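Local coordinates for PILD processed protein (Shewanella oneidensis, PDB 4D40) that probably serves, after prepilin processing, as a subunit of type IV pili, the surface filaments involved in adhesion of this metal-reducing bacterium, at residues A50-T62 with P68-R80. Sequence-based numbering, arbitrary orientation.
Sequences ADKFGFSLKAVPT and PCGTLSLDHKGVR
L57 pairs with L74, and A59 with L72, in the antiparallel hairpin of strands 55-61 and 72-75, inner strands of the sheet that packs on the long N-terminal helix in the type IV pilin fold. The strand axes run at 171°, and each pair closes with two backbone hydrogen bonds, the shortest from A59 N to L72 O at 2.8 Å. Between these pairs, S73 CA lies 3.1 Å from L57 O, a CA-H...O contact at a non-hydrogen-bonded site.

Toward the 75-78 turn, ring contacts join the backbone pairing. H76 packs over one face of the F55 ring: H76 N is 3.7 Å above its plane, over the centre, and H76 CB is 3.6 Å from F55 CE2. F55 CG sits between its own N and carbonyl carbon (chi1 70°), which brings the ring face against H76; Y30 meets it edge-to-face and L20 of helix 2-27 touches it. With only an alanine here, the turn and helix would probably be left with a gap between them and Y30 without its aromatic partner.

The imidazole of H76 carries G54 CA over one face, a CH-pi contact 3.4 Å from the centroid. In the plane of that ring, F55 O accepts a weak but nearly straight bond from H76 ND1 (3.4 Å, 175°).

At the other end, the methyls V60 CG2 and T71 CG2 touch side by side, while P61 CD rests 3.3 Å from G70 O.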
# COMPACT_ATOMS: atom_id res chain seq x y z
N ALA A 50 15.16 -7.17 1.68
CA ALA A 50 15.89 -8.42 1.80
C ALA A 50 16.12 -8.80 3.27
O ALA A 50 16.04 -9.98 3.62
CB ALA A 50 17.21 -8.33 1.06
N ASP A 51 16.37 -7.81 4.13
CA ASP A 51 16.62 -8.11 5.54
C ASP A 51 15.34 -8.11 6.38
O ASP A 51 15.39 -8.33 7.59
CB ASP A 51 17.66 -7.14 6.13
CG ASP A 51 17.17 -5.69 6.25
OD1 ASP A 51 15.99 -5.39 5.98
OD2 ASP A 51 18.00 -4.84 6.66
N LYS A 52 14.20 -7.86 5.72
CA LYS A 52 12.88 -7.96 6.34
C LYS A 52 12.64 -6.92 7.44
O LYS A 52 11.69 -7.06 8.22
CB LYS A 52 12.66 -9.37 6.91
CG LYS A 52 12.86 -10.52 5.90
CD LYS A 52 11.72 -10.63 4.91
CE LYS A 52 12.05 -11.58 3.77
NZ LYS A 52 12.97 -10.96 2.77
N PHE A 53 13.47 -5.88 7.49
CA PHE A 53 13.25 -4.78 8.43
C PHE A 53 12.46 -3.62 7.82
O PHE A 53 12.10 -2.67 8.52
CB PHE A 53 14.58 -4.27 8.98
CG PHE A 53 15.17 -5.16 10.05
CD1 PHE A 53 14.54 -5.31 11.27
CD2 PHE A 53 16.37 -5.82 9.83
CE1 PHE A 53 15.09 -6.12 12.25
CE2 PHE A 53 16.92 -6.63 10.81
CZ PHE A 53 16.28 -6.78 12.02
N GLY A 54 12.20 -3.70 6.52
CA GLY A 54 11.40 -2.70 5.82
C GLY A 54 10.44 -3.33 4.83
O GLY A 54 10.49 -4.54 4.60
N PHE A 55 9.56 -2.52 4.25
CA PHE A 55 8.70 -2.97 3.16
C PHE A 55 8.16 -1.81 2.35
O PHE A 55 8.22 -0.66 2.77
CB PHE A 55 7.51 -3.80 3.69
CG PHE A 55 6.49 -2.99 4.45
CD1 PHE A 55 5.54 -2.23 3.79
CD2 PHE A 55 6.48 -2.99 5.84
CE1 PHE A 55 4.61 -1.50 4.49
CE2 PHE A 55 5.55 -2.27 6.54
CZ PHE A 55 4.61 -1.51 5.86
N SER A 56 7.61 -2.15 1.19
CA SER A 56 6.85 -1.21 0.38
C SER A 56 5.54 -1.85 -0.03
O SER A 56 5.54 -2.93 -0.63
CB SER A 56 7.63 -0.78 -0.85
OG SER A 56 6.80 -0.01 -1.71
N LEU A 57 4.44 -1.18 0.30
CA LEU A 57 3.12 -1.55 -0.20
C LEU A 57 2.78 -0.61 -1.35
O LEU A 57 2.97 0.60 -1.22
CB LEU A 57 2.05 -1.44 0.90
CG LEU A 57 2.00 -2.55 1.93
CD1 LEU A 57 1.18 -2.11 3.15
CD2 LEU A 57 1.42 -3.81 1.32
N LYS A 58 2.30 -1.15 -2.47
CA LYS A 58 1.93 -0.30 -3.58
C LYS A 58 0.55 -0.62 -4.10
O LYS A 58 0.10 -1.77 -4.05
CB LYS A 58 2.92 -0.41 -4.74
CG LYS A 58 4.33 0.02 -4.38
CD LYS A 58 5.22 0.04 -5.61
CE LYS A 58 6.48 0.83 -5.36
NZ LYS A 58 7.35 0.11 -4.39
N ALA A 59 -0.10 0.42 -4.61
CA ALA A 59 -1.36 0.30 -5.33
C ALA A 59 -1.17 0.92 -6.71
O ALA A 59 -1.04 2.14 -6.84
CB ALA A 59 -2.48 0.99 -4.58
N VAL A 60 -1.16 0.07 -7.73
CA VAL A 60 -0.92 0.51 -9.10
C VAL A 60 -2.23 0.59 -9.85
O VAL A 60 -2.89 -0.44 -10.03
CB VAL A 60 0.03 -0.46 -9.84
CG1 VAL A 60 0.23 -0.00 -11.29
CG2 VAL A 60 1.36 -0.55 -9.12
N PRO A 61 -2.62 1.79 -10.30
CA PRO A 61 -3.89 1.88 -11.03
C PRO A 61 -3.87 1.11 -12.34
O PRO A 61 -2.84 1.03 -13.01
CB PRO A 61 -4.05 3.38 -11.27
CG PRO A 61 -2.66 3.92 -11.23
CD PRO A 61 -1.94 3.10 -10.21
N THR A 62 -5.01 0.52 -12.69
CA THR A 62 -5.21 -0.08 -14.00
C THR A 62 -5.55 1.01 -14.99
O THR A 62 -5.76 2.16 -14.61
CB THR A 62 -6.33 -1.13 -13.97
OG1 THR A 62 -7.57 -0.46 -13.72
CG2 THR A 62 -6.09 -2.17 -12.88
N PRO A 68 -4.88 11.07 -11.42
CA PRO A 68 -3.61 11.79 -11.58
C PRO A 68 -2.55 11.51 -10.51
O PRO A 68 -1.42 11.98 -10.66
CB PRO A 68 -4.05 13.26 -11.52
CG PRO A 68 -5.32 13.25 -10.75
CD PRO A 68 -6.00 11.98 -11.13
N CYS A 69 -2.88 10.76 -9.46
CA CYS A 69 -1.88 10.41 -8.45
C CYS A 69 -1.11 9.15 -8.83
O CYS A 69 -0.12 8.81 -8.19
CB CYS A 69 -2.54 10.24 -7.08
SG CYS A 69 -3.14 11.82 -6.44
N GLY A 70 -1.57 8.46 -9.87
CA GLY A 70 -0.87 7.29 -10.36
C GLY A 70 -0.68 6.23 -9.29
O GLY A 70 -1.59 5.93 -8.52
N THR A 71 0.52 5.67 -9.25
CA THR A 71 0.82 4.63 -8.27
C THR A 71 0.99 5.21 -6.88
O THR A 71 1.72 6.18 -6.68
CB THR A 71 2.09 3.86 -8.66
OG1 THR A 71 1.87 3.21 -9.92
CG2 THR A 71 2.43 2.81 -7.61
N LEU A 72 0.31 4.58 -5.93
CA LEU A 72 0.36 4.99 -4.53
C LEU A 72 1.25 4.02 -3.78
O LEU A 72 1.18 2.82 -4.02
CB LEU A 72 -1.03 4.99 -3.91
CG LEU A 72 -2.13 5.65 -4.73
CD1 LEU A 72 -3.48 5.25 -4.17
CD2 LEU A 72 -1.97 7.15 -4.75
N SER A 73 2.07 4.51 -2.87
CA SER A 73 2.84 3.60 -2.04
C SER A 73 2.90 4.07 -0.60
O SER A 73 2.71 5.25 -0.30
CB SER A 73 4.26 3.42 -2.57
OG SER A 73 5.02 4.59 -2.41
N LEU A 74 3.17 3.10 0.27
CA LEU A 74 3.24 3.28 1.71
C LEU A 74 4.31 2.34 2.24
O LEU A 74 4.25 1.14 1.97
CB LEU A 74 1.88 2.99 2.34
CG LEU A 74 1.79 2.95 3.87
CD1 LEU A 74 2.30 4.24 4.44
CD2 LEU A 74 0.35 2.69 4.31
N ASP A 75 5.29 2.86 2.98
CA ASP A 75 6.37 2.01 3.50
C ASP A 75 6.29 1.81 5.02
O ASP A 75 5.36 2.27 5.68
CB ASP A 75 7.75 2.56 3.11
CG ASP A 75 8.14 3.84 3.85
OD1 ASP A 75 7.46 4.25 4.81
OD2 ASP A 75 9.17 4.43 3.46
N HIS A 76 7.29 1.10 5.54
CA HIS A 76 7.34 0.72 6.95
C HIS A 76 7.52 1.90 7.89
O HIS A 76 7.37 1.75 9.11
CB HIS A 76 8.48 -0.27 7.17
CG HIS A 76 9.81 0.23 6.71
ND1 HIS A 76 10.14 0.34 5.38
CD2 HIS A 76 10.90 0.66 7.40
CE1 HIS A 76 11.37 0.81 5.26
NE2 HIS A 76 11.85 1.01 6.47
N LYS A 77 7.86 3.06 7.34
CA LYS A 77 8.04 4.28 8.14
C LYS A 77 6.81 5.18 8.08
O LYS A 77 6.78 6.24 8.71
CB LYS A 77 9.27 5.04 7.66
CG LYS A 77 10.57 4.25 7.76
CD LYS A 77 11.74 5.02 7.16
CE LYS A 77 11.61 5.18 5.66
NZ LYS A 77 12.80 5.86 5.08
N GLY A 78 5.81 4.76 7.31
CA GLY A 78 4.59 5.51 7.17
C GLY A 78 4.66 6.54 6.05
O GLY A 78 3.75 7.35 5.89
N VAL A 79 5.74 6.51 5.28
CA VAL A 79 5.91 7.47 4.19
C VAL A 79 4.96 7.15 3.06
O VAL A 79 4.91 6.02 2.56
CB VAL A 79 7.36 7.49 3.67
CG1 VAL A 79 7.49 8.42 2.46
CG2 VAL A 79 8.29 7.94 4.79
N ARG A 80 4.20 8.16 2.66
CA ARG A 80 3.17 8.00 1.64
C ARG A 80 3.56 8.75 0.37
O ARG A 80 4.00 9.90 0.42
CB ARG A 80 1.83 8.50 2.17
CG ARG A 80 1.27 7.63 3.29
CD ARG A 80 0.64 8.47 4.39
NE ARG A 80 -0.37 7.73 5.16
CZ ARG A 80 -0.10 6.85 6.12
NH1 ARG A 80 1.16 6.56 6.45
NH2 ARG A 80 -1.10 6.25 6.76